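Local coordinates for colicin-D (Escherichia coli, PDB 5ZNM), which kills Escherichia coli and closely related bacteria by inhibiting protein synthesis, using a C-terminal tRNase domain, at residues A[328-333]-A[348-353]; A[322-327]-A[355-360]; A[148-153]-A[176-181]; A[260-265]-A[279-284]. All blocks are in the same frame, centred on the assembly; numbering follows the deposited sequence.

Contact 1. Residues A[328-333]-A[348-353]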
loop_
_atom_site.group_PDB
_atom_site.type_symbol
_atom_site.label_atom_id
_atom_site.label_comp_id
_atom_site.label_asym_id
_atom_site.label_seq_id
_atom_site.Cartn_x
_atom_site.Cartn_y
_atom_site.Cartn_z
ATOM N N LEU A 328 -29.266 -19.647 -22.709
ATOM C CA LEU A 328 -28.960 -18.261 -23.052
ATOM C C LEU A 328 -28.168 -18.138 -24.342
ATOM O O LEU A 328 -28.204 -17.075 -24.971
ATOM C CB LEU A 328 -28.189 -17.590 -21.924
ATOM C CG LEU A 328 -28.963 -17.373 -20.621
ATOM C CD1 LEU A 328 -27.987 -16.878 -19.564
ATOM C CD2 LEU A 328 -30.126 -16.383 -20.808
ATOM N N SER A 329 -27.458 -19.191 -24.750
ATOM C CA SER A 329 -26.655 -19.142 -25.973
ATOM C C SER A 329 -27.429 -19.578 -27.202
ATOM O O SER A 329 -26.972 -19.331 -28.324
ATOM C CB SER A 329 -25.412 -20.036 -25.847
ATOM O OG SER A 329 -24.594 -19.603 -24.773
ATOM N N ASP A 330 -28.567 -20.236 -27.009
ATOM C CA ASP A 330 -29.344 -20.754 -28.127
ATOM C C ASP A 330 -29.773 -19.596 -29.016
ATOM O O ASP A 330 -30.232 -18.557 -28.530
ATOM C CB ASP A 330 -30.545 -21.534 -27.583
ATOM C CG ASP A 330 -31.427 -22.140 -28.672
ATOM O OD1 ASP A 330 -31.568 -21.572 -29.775
ATOM O OD2 ASP A 330 -32.018 -23.202 -28.399
ATOM N N LYS A 331 -29.581 -19.765 -30.326
ATOM C CA LYS A 331 -29.887 -18.687 -31.259
ATOM C C LYS A 331 -31.369 -18.337 -31.259
ATOM O O LYS A 331 -31.732 -17.208 -31.606
ATOM C CB LYS A 331 -29.442 -19.072 -32.670
ATOM C CG LYS A 331 -30.250 -20.227 -33.252
ATOM C CD LYS A 331 -30.004 -20.394 -34.741
ATOM C CE LYS A 331 -30.856 -21.511 -35.313
ATOM N NZ LYS A 331 -30.204 -22.119 -36.507
ATOM N N ASP A 332 -32.246 -19.282 -30.891
ATOM C CA ASP A 332 -33.660 -18.930 -30.861
ATOM C C ASP A 332 -34.122 -18.391 -29.516
ATOM O O ASP A 332 -35.288 -18.008 -29.402
ATOM C CB ASP A 332 -34.550 -20.118 -31.235
ATOM C CG ASP A 332 -34.184 -20.719 -32.569
ATOM O OD1 ASP A 332 -33.914 -19.952 -33.505
ATOM O OD2 ASP A 332 -34.151 -21.957 -32.664
ATOM N N THR A 333 -33.259 -18.324 -28.507
ATOM C CA THR A 333 -33.657 -17.686 -27.253
ATOM C C THR A 333 -33.616 -16.179 -27.431
ATOM O O THR A 333 -32.642 -15.642 -27.963
ATOM C CB THR A 333 -32.743 -18.102 -26.103
ATOM O OG1 THR A 333 -32.926 -19.491 -25.821
ATOM C CG2 THR A 333 -33.047 -17.282 -24.848
ATOM N N TYR A 348 -35.394 -14.104 -20.586
ATOM C CA TYR A 348 -34.903 -14.697 -21.829
ATOM C C TYR A 348 -35.697 -15.964 -22.094
ATOM O O TYR A 348 -35.659 -16.904 -21.293
ATOM C CB TYR A 348 -33.395 -14.973 -21.762
ATOM C CG TYR A 348 -32.651 -13.665 -21.670
ATOM C CD1 TYR A 348 -32.416 -12.897 -22.806
ATOM C CD2 TYR A 348 -32.237 -13.169 -20.446
ATOM C CE1 TYR A 348 -31.771 -11.674 -22.716
ATOM C CE2 TYR A 348 -31.587 -11.956 -20.350
ATOM C CZ TYR A 348 -31.361 -11.216 -21.485
ATOM O OH TYR A 348 -30.717 -10.004 -21.381
ATOM N N PHE A 349 -36.451 -15.962 -23.188
ATOM C CA PHE A 349 -37.443 -16.989 -23.486
ATOM C C PHE A 349 -36.998 -17.814 -24.683
ATOM O O PHE A 349 -36.470 -17.265 -25.657
ATOM C CB PHE A 349 -38.797 -16.335 -23.778
ATOM C CG PHE A 349 -39.863 -17.295 -24.236
ATOM C CD1 PHE A 349 -40.374 -18.246 -23.373
ATOM C CD2 PHE A 349 -40.362 -17.226 -25.526
ATOM C CE1 PHE A 349 -41.404 -19.117 -23.790
ATOM C CE2 PHE A 349 -41.377 -18.103 -25.958
ATOM C CZ PHE A 349 -41.895 -19.042 -25.082
ATOM N N ASN A 350 -37.200 -19.134 -24.611
ATOM C CA ASN A 350 -36.979 -19.985 -25.776
ATOM C C ASN A 350 -38.312 -20.522 -26.268
ATOM O O ASN A 350 -39.013 -21.190 -25.504
ATOM C CB ASN A 350 -36.025 -21.137 -25.448
ATOM C CG ASN A 350 -35.667 -21.942 -26.673
ATOM O OD1 ASN A 350 -36.444 -22.784 -27.115
ATOM N ND2 ASN A 350 -34.493 -21.681 -27.236
ATOM N N PRO A 351 -38.707 -20.277 -27.523
ATOM C CA PRO A 351 -40.033 -20.711 -27.981
ATOM C C PRO A 351 -40.150 -22.205 -28.252
ATOM O O PRO A 351 -41.265 -22.681 -28.481
ATOM C CB PRO A 351 -40.227 -19.911 -29.278
ATOM C CG PRO A 351 -38.831 -19.649 -29.764
ATOM C CD PRO A 351 -37.998 -19.469 -28.529
ATOM N N ASN A 352 -39.052 -22.952 -28.233
ATOM C CA ASN A 352 -39.133 -24.386 -28.476
ATOM C C ASN A 352 -39.240 -25.170 -27.178
ATOM O O ASN A 352 -40.128 -26.011 -27.026
ATOM C CB ASN A 352 -37.916 -24.858 -29.263
ATOM C CG ASN A 352 -37.724 -24.092 -30.543
ATOM O OD1 ASN A 352 -36.628 -23.622 -30.841
ATOM N ND2 ASN A 352 -38.790 -23.969 -31.315
ATOM N N THR A 353 -38.342 -24.905 -26.230
ATOM C CA THR A 353 -38.467 -25.542 -24.926
ATOM C C THR A 353 -39.494 -24.868 -24.033
ATOM O O THR A 353 -39.894 -25.468 -23.030
ATOM C CB THR A 353 -37.131 -25.529 -24.191
ATOM O OG1 THR A 353 -36.794 -24.176 -23.890
ATOM C CG2 THR A 353 -36.015 -26.171 -25.049
HETATM O O HOH W 1 -34.762 -24.128 -29.333
#
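The side-chain amide of N350 lies between D330 and T333, and each of its polar atoms does separate work. At its edge ND2 donates to T333 OG1 over 3.0 Å, almost exactly in the amide plane and nearly straight at 170°. ND2 also makes a weak, bent bond of 3.1 Å to D330 OD2, whose carboxylate plane is turned well away from the amide and which also bonds a glycerol, probably from the crystallisation liquor. N350 OD1 is gripped from opposite faces of the amide plane, by N352 N at 2.8 Å and T353 N at 3.0 Å. These bonds form an Asx turn and an Asx motif just beyond strand 346-349. A second Asx turn, from D330 OD1 to D332 N, overlaps the type I turn D330-T333 that follows helix 314-329, so two Asx turns meet through their side chains. T333 OG1 in turn bonds to the carbonyl of H327. Where the helix ends, L328 CD2 approaches the Y348 ring obliquely and sits 3.7 Å from Y348 CB, while T333 CG2, anti to its backbone N, reaches the same CB. F349 O receives a CA-H...O contact of 3.3 Å from T333 CA.

Contact 2. Residues A[322-327]-A[355-360]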
loop_
_atom_site.group_PDB
_atom_site.type_symbol
_atom_site.label_atom_id
_atom_site.label_comp_id
_atom_site.label_asym_id
_atom_site.label_seq_id
_atom_site.Cartn_x
_atom_site.Cartn_y
_atom_site.Cartn_z
ATOM N N ASP A 322 -24.569 -25.102 -16.633
ATOM C CA ASP A 322 -24.349 -25.286 -18.065
ATOM C C ASP A 322 -25.672 -25.266 -18.833
ATOM O O ASP A 322 -25.756 -24.677 -19.920
ATOM C CB ASP A 322 -23.578 -26.596 -18.315
ATOM C CG ASP A 322 -22.096 -26.524 -17.861
ATOM O OD1 ASP A 322 -21.581 -25.413 -17.601
ATOM O OD2 ASP A 322 -21.442 -27.580 -17.751
ATOM N N ALA A 323 -26.731 -25.863 -18.271
ATOM C CA ALA A 323 -28.024 -25.841 -18.957
ATOM C C ALA A 323 -28.545 -24.419 -19.110
ATOM O O ALA A 323 -29.078 -24.054 -20.163
ATOM C CB ALA A 323 -29.044 -26.706 -18.216
ATOM N N ILE A 324 -28.390 -23.592 -18.075
ATOM C CA ILE A 324 -28.791 -22.199 -18.194
ATOM C C ILE A 324 -27.966 -21.495 -19.267
ATOM O O ILE A 324 -28.502 -20.722 -20.069
ATOM C CB ILE A 324 -28.692 -21.508 -16.821
ATOM C CG1 ILE A 324 -29.669 -22.182 -15.849
ATOM C CG2 ILE A 324 -28.943 -19.989 -16.931
ATOM C CD1 ILE A 324 -29.284 -22.054 -14.399
ATOM N N GLU A 325 -26.654 -21.765 -19.315
ATOM C CA GLU A 325 -25.824 -21.156 -20.356
ATOM C C GLU A 325 -26.233 -21.624 -21.752
ATOM O O GLU A 325 -26.231 -20.823 -22.695
ATOM C CB GLU A 325 -24.342 -21.449 -20.106
ATOM C CG GLU A 325 -23.746 -20.571 -19.017
ATOM C CD GLU A 325 -23.566 -19.127 -19.471
ATOM O OE1 GLU A 325 -22.890 -18.891 -20.494
ATOM O OE2 GLU A 325 -24.118 -18.225 -18.815
ATOM N N GLU A 326 -26.567 -22.914 -21.912
ATOM C CA GLU A 326 -27.014 -23.405 -23.222
ATOM C C GLU A 326 -28.304 -22.714 -23.665
ATOM O O GLU A 326 -28.475 -22.391 -24.852
ATOM C CB GLU A 326 -27.214 -24.929 -23.186
ATOM C CG GLU A 326 -25.893 -25.734 -23.083
ATOM C CD GLU A 326 -26.097 -27.248 -22.913
ATOM O OE1 GLU A 326 -27.238 -27.737 -23.091
ATOM O OE2 GLU A 326 -25.109 -27.948 -22.582
ATOM N N HIS A 327 -29.232 -22.503 -22.725
ATOM C CA HIS A 327 -30.455 -21.759 -23.012
ATOM C C HIS A 327 -30.135 -20.333 -23.453
ATOM O O HIS A 327 -30.656 -19.847 -24.465
ATOM C CB HIS A 327 -31.355 -21.749 -21.763
ATOM C CG HIS A 327 -32.509 -20.799 -21.839
ATOM N ND1 HIS A 327 -33.736 -21.158 -22.360
ATOM C CD2 HIS A 327 -32.638 -19.515 -21.425
ATOM C CE1 HIS A 327 -34.565 -20.134 -22.274
ATOM N NE2 HIS A 327 -33.925 -19.124 -21.712
ATOM N N ASN A 355 -38.827 -22.507 -22.079
ATOM C CA ASN A 355 -38.169 -22.125 -20.839
ATOM C C ASN A 355 -37.936 -20.620 -20.788
ATOM O O ASN A 355 -37.719 -19.967 -21.813
ATOM C CB ASN A 355 -36.843 -22.878 -20.681
ATOM C CG ASN A 355 -37.051 -24.326 -20.257
ATOM O OD1 ASN A 355 -38.136 -24.690 -19.797
ATOM N ND2 ASN A 355 -36.013 -25.163 -20.407
ATOM N N VAL A 356 -38.003 -20.071 -19.579
ATOM C CA VAL A 356 -37.558 -18.711 -19.311
ATOM C C VAL A 356 -36.401 -18.768 -18.332
ATOM O O VAL A 356 -36.337 -19.655 -17.475
ATOM C CB VAL A 356 -38.686 -17.829 -18.729
ATOM C CG1 VAL A 356 -39.759 -17.582 -19.779
ATOM C CG2 VAL A 356 -39.289 -18.519 -17.500
ATOM N N VAL A 357 -35.493 -17.796 -18.451
ATOM C CA VAL A 357 -34.442 -17.556 -17.463
ATOM C C VAL A 357 -34.476 -16.069 -17.125
ATOM O O VAL A 357 -34.534 -15.230 -18.033
ATOM C CB VAL A 357 -33.049 -17.972 -17.975
ATOM C CG1 VAL A 357 -31.941 -17.397 -17.065
ATOM C CG2 VAL A 357 -32.946 -19.524 -18.087
ATOM N N ILE A 358 -34.480 -15.750 -15.823
ATOM C CA ILE A 358 -34.541 -14.371 -15.334
ATOM C C ILE A 358 -33.147 -13.899 -14.952
ATOM O O ILE A 358 -32.479 -14.524 -14.121
ATOM C CB ILE A 358 -35.478 -14.234 -14.123
ATOM C CG1 ILE A 358 -36.859 -14.830 -14.397
ATOM C CG2 ILE A 358 -35.556 -12.720 -13.664
ATOM C CD1 ILE A 358 -37.631 -15.104 -13.097
ATOM N N ILE A 359 -32.748 -12.750 -15.488
ATOM C CA ILE A 359 -31.483 -12.103 -15.164
ATOM C C ILE A 359 -31.798 -10.769 -14.497
ATOM O O ILE A 359 -32.524 -9.947 -15.066
ATOM C CB ILE A 359 -30.621 -11.883 -16.422
ATOM C CG1 ILE A 359 -30.428 -13.195 -17.185
ATOM C CG2 ILE A 359 -29.262 -11.291 -16.044
ATOM C CD1 ILE A 359 -29.645 -14.233 -16.415
ATOM N N LYS A 360 -31.257 -10.551 -13.299
ATOM C CA LYS A 360 -31.457 -9.269 -12.627
ATOM C C LYS A 360 -30.732 -8.144 -13.367
ATOM O O LYS A 360 -29.857 -8.364 -14.211
ATOM C CB LYS A 360 -30.950 -9.322 -11.195
ATOM C CG LYS A 360 -31.758 -10.175 -10.235
ATOM C CD LYS A 360 -30.834 -10.614 -9.103
ATOM C CE LYS A 360 -31.516 -10.593 -7.755
ATOM N NZ LYS A 360 -30.518 -10.291 -6.684
#
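H327 and V357 make the tight part of this contact: CD2 of the H327 imidazole comes within 3.4 Å of V357 CG2, the methyl lying oblique to the ring, and the two side chains run past each other in opposite directions. Chi1 of 169° sets H327 CG anti to the backbone N, on the side of the strand. A second ring carbon, CE1, meets the N355 carbonyl oxygen at 3.2 Å, near the ring plane, and lies 3.9 Å from N355 CB. Between these two carbons NE2 bonds to the carbonyl of Y348 on the adjoining strand, which gives the buried ring nitrogen a partner and would help to hold the ring's rotation. One turn earlier the packing is looser. I324 CG2 reaches V357 CG1 at 4.0 Å, and F365 of strand 365-370 touches both residues. N355 turns its amide aside to polar partners of its own, the amine of K370 and the carbonyl of D304. The far side of the helix, with the carboxylates of D322 and E326, faces away from the strand, and E326 is open to solvent. The segments of helix and strand cross nearly perpendicularly, at -100°, with their axes 9.6 Å apart. This is a helix laid across one face of an antiparallel sheet, here helix 314-329 on strands 346-349, 355-359 and 365-370 of the C-terminal tRNase domain.

Contact 3. Residues A[148-153]-A[176-181]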
loop_
_atom_site.group_PDB
_atom_site.type_symbol
_atom_site.label_atom_id
_atom_site.label_comp_id
_atom_site.label_asym_id
_atom_site.label_seq_id
_atom_site.Cartn_x
_atom_site.Cartn_y
_atom_site.Cartn_z
ATOM N N SER A 148 5.219 -28.464 -4.149
ATOM C CA SER A 148 3.990 -28.110 -3.457
ATOM C C SER A 148 4.348 -27.625 -2.062
ATOM O O SER A 148 5.470 -27.801 -1.585
ATOM C CB SER A 148 2.995 -29.286 -3.412
ATOM O OG SER A 148 3.528 -30.394 -2.709
ATOM N N VAL A 149 3.378 -26.984 -1.419
ATOM C CA VAL A 149 3.532 -26.435 -0.081
ATOM C C VAL A 149 2.279 -26.786 0.704
ATOM O O VAL A 149 1.163 -26.601 0.208
ATOM C CB VAL A 149 3.737 -24.908 -0.107
ATOM C CG1 VAL A 149 3.877 -24.365 1.314
ATOM C CG2 VAL A 149 4.930 -24.532 -0.978
ATOM N N ASN A 150 2.450 -27.295 1.917
ATOM C CA ASN A 150 1.313 -27.643 2.755
ATOM C C ASN A 150 0.853 -26.405 3.517
ATOM O O ASN A 150 1.588 -25.877 4.355
ATOM C CB ASN A 150 1.677 -28.774 3.714
ATOM C CG ASN A 150 1.606 -30.149 3.060
ATOM O OD1 ASN A 150 1.428 -30.279 1.848
ATOM N ND2 ASN A 150 1.753 -31.186 3.869
ATOM N N LEU A 151 -0.363 -25.946 3.228
ATOM C CA LEU A 151 -0.838 -24.801 3.972
ATOM C C LEU A 151 -1.896 -25.226 4.970
ATOM O O LEU A 151 -2.765 -26.050 4.660
ATOM C CB LEU A 151 -1.430 -23.720 3.058
ATOM C CG LEU A 151 -0.461 -23.066 2.079
ATOM C CD1 LEU A 151 -1.137 -21.886 1.379
ATOM C CD2 LEU A 151 0.796 -22.624 2.796
ATOM N N PRO A 152 -1.855 -24.652 6.167
ATOM C CA PRO A 152 -2.869 -24.970 7.148
ATOM C C PRO A 152 -4.222 -24.338 6.824
ATOM O O PRO A 152 -5.254 -24.794 7.341
ATOM C CB PRO A 152 -2.239 -24.417 8.443
ATOM C CG PRO A 152 -1.492 -23.341 8.086
ATOM C CD PRO A 152 -0.896 -23.683 6.722
ATOM N N VAL A 153 -4.241 -23.306 5.981
ATOM C CA VAL A 153 -5.452 -22.608 5.566
ATOM C C VAL A 153 -5.366 -22.406 4.070
ATOM O O VAL A 153 -4.344 -21.927 3.576
ATOM C CB VAL A 153 -5.604 -21.234 6.246
ATOM C CG1 VAL A 153 -6.840 -20.520 5.710
ATOM C CG2 VAL A 153 -5.698 -21.392 7.716
ATOM N N ILE A 176 -10.160 -30.535 3.148
ATOM C CA ILE A 176 -9.579 -30.223 1.855
ATOM C C ILE A 176 -8.124 -30.554 2.162
ATOM O O ILE A 176 -7.685 -30.365 3.307
ATOM C CB ILE A 176 -9.760 -28.809 1.286
ATOM C CG1 ILE A 176 -8.993 -27.805 2.143
ATOM C CG2 ILE A 176 -11.234 -28.429 1.291
ATOM C CD1 ILE A 176 -9.307 -26.377 1.850
ATOM N N PRO A 177 -7.360 -31.082 1.212
ATOM C CA PRO A 177 -5.948 -31.371 1.479
ATOM C C PRO A 177 -5.156 -30.096 1.726
ATOM O O PRO A 177 -5.539 -28.999 1.318
ATOM C CB PRO A 177 -5.480 -32.069 0.197
ATOM C CG PRO A 177 -6.753 -32.544 -0.470
ATOM C CD PRO A 177 -7.774 -31.517 -0.133
ATOM N N ALA A 178 -4.022 -30.253 2.409
ATOM C CA ALA A 178 -3.161 -29.106 2.667
ATOM C C ALA A 178 -2.276 -28.755 1.477
ATOM O O ALA A 178 -1.834 -27.605 1.369
ATOM C CB ALA A 178 -2.288 -29.363 3.898
ATOM N N ALA A 179 -2.038 -29.704 0.568
ATOM C CA ALA A 179 -1.025 -29.517 -0.464
ATOM C C ALA A 179 -1.498 -28.516 -1.508
ATOM O O ALA A 179 -2.575 -28.668 -2.081
ATOM C CB ALA A 179 -0.681 -30.853 -1.119
ATOM N N VAL A 180 -0.696 -27.485 -1.737
ATOM C CA VAL A 180 -0.971 -26.449 -2.724
ATOM C C VAL A 180 0.119 -26.539 -3.777
ATOM O O VAL A 180 1.297 -26.530 -3.427
ATOM C CB VAL A 180 -0.995 -25.044 -2.090
ATOM C CG1 VAL A 180 -1.063 -23.967 -3.146
ATOM C CG2 VAL A 180 -2.183 -24.918 -1.118
ATOM N N PRO A 181 -0.208 -26.628 -5.071
ATOM C CA PRO A 181 0.845 -26.794 -6.088
ATOM C C PRO A 181 1.622 -25.508 -6.354
ATOM O O PRO A 181 1.049 -24.419 -6.421
ATOM C CB PRO A 181 0.060 -27.212 -7.334
ATOM C CG PRO A 181 -1.259 -26.512 -7.166
ATOM C CD PRO A 181 -1.553 -26.611 -5.676
#
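Backbone hydrogen bonds carry most of the contact between V149 and V180. V149 N donates to V180 O at 2.9 Å and V180 N returns a bond to V149 O at 2.8 Å, the reciprocal pattern of an antiparallel hydrogen-bonded pair. Past the end of the regular strands, L151 N adds a third bond of 2.9 Å to A178 O. Softer polar contacts fill the intervals: S148 CA lies 3.1 Å from V180 O and N150 CA 3.4 Å from A178 O, both as CA-H...O contacts. Apolar packing divides between the two faces. V149 and V180 turn to one face, where each touches I263, and L151 CD1 meets V180 CG2 obliquely at 4.1 Å. V180 CG2 takes that place because it stands anti to the carbonyl carbon, with CG1 anti to the backbone N (chi1 171°). The other face carries S148, N150, A179 and P181, among which N150 OD1 reaches across the strands to lie 3.5 Å from A179 CA, with A179 CB a little farther off; N150 and A179 are exposed. N150 CB also packs against A178 CB, which itself lies against L151 O. P181 is joined by a backbone bond to I263, which ties the ribbon to strand 262-267. Together strands 148-150 and 179-181 form a short two-stranded antiparallel ribbon, within the S-type pyocin family region of the chain.

Contact 4. Residues A[260-265]-A[279-284]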
loop_
_atom_site.group_PDB
_atom_site.type_symbol
_atom_site.label_atom_id
_atom_site.label_comp_id
_atom_site.label_asym_id
_atom_site.label_seq_id
_atom_site.Cartn_x
_atom_site.Cartn_y
_atom_site.Cartn_z
ATOM N N ARG A 260 -9.019 -23.621 -7.020
ATOM C CA ARG A 260 -7.971 -23.483 -8.021
ATOM C C ARG A 260 -6.963 -22.481 -7.470
ATOM O O ARG A 260 -6.861 -21.354 -7.955
ATOM C CB ARG A 260 -8.524 -23.033 -9.352
ATOM C CG ARG A 260 -9.733 -23.794 -9.798
ATOM C CD ARG A 260 -10.267 -23.151 -11.033
ATOM N NE ARG A 260 -9.640 -23.682 -12.235
ATOM C CZ ARG A 260 -9.910 -23.219 -13.450
ATOM N NH1 ARG A 260 -10.782 -22.210 -13.590
ATOM N NH2 ARG A 260 -9.332 -23.770 -14.517
ATOM N N ASP A 261 -6.274 -22.868 -6.407
ATOM C CA ASP A 261 -5.265 -22.008 -5.802
ATOM C C ASP A 261 -3.882 -22.581 -6.070
ATOM O O ASP A 261 -3.718 -23.776 -6.334
ATOM C CB ASP A 261 -5.506 -21.848 -4.291
ATOM C CG ASP A 261 -5.671 -23.182 -3.590
ATOM O OD1 ASP A 261 -6.158 -24.130 -4.239
ATOM O OD2 ASP A 261 -5.315 -23.284 -2.398
ATOM N N PHE A 262 -2.873 -21.711 -6.023
ATOM C CA PHE A 262 -1.525 -22.171 -6.324
ATOM C C PHE A 262 -0.529 -21.208 -5.700
ATOM O O PHE A 262 -0.898 -20.168 -5.154
ATOM C CB PHE A 262 -1.300 -22.289 -7.838
ATOM C CG PHE A 262 -1.389 -20.971 -8.589
ATOM C CD1 PHE A 262 -2.617 -20.484 -9.031
ATOM C CD2 PHE A 262 -0.232 -20.240 -8.882
ATOM C CE1 PHE A 262 -2.706 -19.296 -9.734
ATOM C CE2 PHE A 262 -0.302 -19.047 -9.579
ATOM C CZ PHE A 262 -1.548 -18.567 -10.011
ATOM N N ILE A 263 0.745 -21.573 -5.787
ATOM C CA ILE A 263 1.844 -20.711 -5.375
ATOM C C ILE A 263 2.762 -20.510 -6.576
ATOM O O ILE A 263 2.967 -21.439 -7.371
ATOM C CB ILE A 263 2.593 -21.324 -4.171
ATOM C CG1 ILE A 263 1.683 -21.266 -2.935
ATOM C CG2 ILE A 263 3.913 -20.601 -3.903
ATOM C CD1 ILE A 263 2.156 -22.094 -1.773
ATOM N N TYR A 264 3.252 -19.284 -6.755
ATOM C CA TYR A 264 4.328 -19.035 -7.710
ATOM C C TYR A 264 5.344 -18.100 -7.059
ATOM O O TYR A 264 5.088 -17.499 -6.006
ATOM C CB TYR A 264 3.801 -18.464 -9.036
ATOM C CG TYR A 264 3.587 -16.972 -9.050
ATOM C CD1 TYR A 264 2.610 -16.372 -8.251
ATOM C CD2 TYR A 264 4.364 -16.156 -9.849
ATOM C CE1 TYR A 264 2.417 -14.998 -8.262
ATOM C CE2 TYR A 264 4.187 -14.783 -9.859
ATOM C CZ TYR A 264 3.214 -14.208 -9.074
ATOM O OH TYR A 264 3.057 -12.834 -9.098
ATOM N N TRP A 265 6.516 -17.989 -7.687
ATOM C CA TRP A 265 7.599 -17.149 -7.180
ATOM C C TRP A 265 7.769 -15.905 -8.047
ATOM O O TRP A 265 7.648 -15.988 -9.270
ATOM C CB TRP A 265 8.920 -17.919 -7.168
ATOM C CG TRP A 265 8.944 -19.065 -6.243
ATOM C CD1 TRP A 265 8.582 -20.353 -6.525
ATOM C CD2 TRP A 265 9.352 -19.047 -4.876
ATOM N NE1 TRP A 265 8.743 -21.137 -5.414
ATOM C CE2 TRP A 265 9.217 -20.362 -4.387
ATOM C CE3 TRP A 265 9.827 -18.044 -4.016
ATOM C CZ2 TRP A 265 9.532 -20.707 -3.078
ATOM C CZ3 TRP A 265 10.145 -18.386 -2.711
ATOM C CH2 TRP A 265 9.992 -19.713 -2.254
ATOM N N VAL A 279 -1.949 -17.662 -4.469
ATOM C CA VAL A 279 -2.931 -17.096 -5.381
ATOM C C VAL A 279 -4.206 -17.933 -5.307
ATOM O O VAL A 279 -4.146 -19.169 -5.300
ATOM C CB VAL A 279 -2.377 -17.043 -6.818
ATOM C CG1 VAL A 279 -3.394 -16.412 -7.754
ATOM C CG2 VAL A 279 -1.049 -16.260 -6.850
ATOM N N MET A 280 -5.352 -17.262 -5.222
ATOM C CA MET A 280 -6.647 -17.925 -5.057
ATOM C C MET A 280 -7.595 -17.413 -6.124
ATOM O O MET A 280 -7.642 -16.209 -6.391
ATOM C CB MET A 280 -7.262 -17.652 -3.664
ATOM C CG MET A 280 -6.456 -18.157 -2.489
ATOM S SD MET A 280 -6.666 -17.155 -1.001
ATOM C CE MET A 280 -5.299 -16.002 -1.095
ATOM N N LEU A 281 -8.359 -18.320 -6.724
ATOM C CA LEU A 281 -9.278 -17.959 -7.786
ATOM C C LEU A 281 -10.712 -18.230 -7.345
ATOM O O LEU A 281 -10.963 -18.903 -6.342
ATOM C CB LEU A 281 -8.967 -18.713 -9.087
ATOM C CG LEU A 281 -8.045 -17.985 -10.074
ATOM C CD1 LEU A 281 -6.618 -18.092 -9.630
ATOM C CD2 LEU A 281 -8.203 -18.517 -11.493
ATOM N N ASN A 282 -11.652 -17.643 -8.075
ATOM C CA ASN A 282 -13.055 -17.909 -7.786
ATOM C C ASN A 282 -13.389 -19.370 -8.057
ATOM O O ASN A 282 -12.836 -20.007 -8.964
ATOM C CB ASN A 282 -13.972 -17.016 -8.634
ATOM C CG ASN A 282 -13.756 -17.204 -10.116
ATOM O OD1 ASN A 282 -12.802 -16.658 -10.680
ATOM N ND2 ASN A 282 -14.639 -17.976 -10.765
ATOM N N ASP A 283 -14.306 -19.893 -7.252
ATOM C CA ASP A 283 -14.979 -21.143 -7.577
ATOM C C ASP A 283 -15.517 -21.083 -9.008
ATOM O O ASP A 283 -16.089 -20.062 -9.404
ATOM C CB ASP A 283 -16.128 -21.368 -6.589
ATOM C CG ASP A 283 -16.736 -22.762 -6.681
ATOM O OD1 ASP A 283 -17.301 -23.116 -7.739
ATOM O OD2 ASP A 283 -16.682 -23.493 -5.671
ATOM N N PRO A 284 -15.359 -22.148 -9.816
ATOM C CA PRO A 284 -15.892 -22.110 -11.188
ATOM C C PRO A 284 -17.361 -21.741 -11.247
ATOM O O PRO A 284 -17.819 -21.171 -12.246
ATOM C CB PRO A 284 -15.663 -23.544 -11.691
ATOM C CG PRO A 284 -14.560 -24.062 -10.873
ATOM C CD PRO A 284 -14.651 -23.408 -9.534
HETATM O O HOH W 2 -12.242 -20.617 -11.608
#
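F262 and V279 lie side by side and point the same way, with the valine set against one face of the phenyl ring. V279 CB stands 3.8 Å from the F262 ring centroid, 19° off the normal, a CH-pi contact, and V279 CG1 touches F262 CE1 at 3.6 Å. Chi1 of 64° sets F262 CG between the backbone N and the carbonyl carbon. L281 approaches the same ring differently, its CD1 lying at the edge near the plane, 4.1 Å from F262 CE1. Y264 also offers an edge: its CD1 meets V279 CG2 at 3.9 Å, the two side chains crossing at a slant. V279 thus meets two aromatic rings, the face of F262 and the edge of Y264, with M127 and S129 also touching it, while I196 and L198 of strand 194-198 pack on F262. Beneath the side chains run two backbone bonds, F262 N to V279 O at 2.9 Å and V279 N to F262 O at 2.8 Å. R260 NH1 reaches N282 O through a water in the guanidinium plane, and NH2 bonds to the carbonyls of P205 and P199. The carbonyl oxygen of R260 is buried against L281 CB without a polar partner. D261 sends its carboxylate away to R154 and the Y278 hydroxyl. Such cross-strand pairing belongs to an antiparallel beta hairpin, strands 262-267 and 274-281, at one margin of a five-stranded sheet.

How the contacts relate
Followed from the N terminus, contact 3 comes first, closing a loop that holds the hairpin of strands 153-160 and 163-170. Contact 4 comes next in series and closes the hairpin 262-267/274-281; its first strand lies against the ribbon of contact 3, where P181 O bonds to I263 N. The chain then passes into the tRNase domain. There contact 2 opens on helix 314-329 and shuts on strand 355-359, and contact 1 is nested inside that loop, joining the end of the same helix to the neighbouring strand. H327 of contact 2 bonds to T333 and Y348 of contact 1, whereas the centres of contacts 2 and 4 are about 28 Å apart.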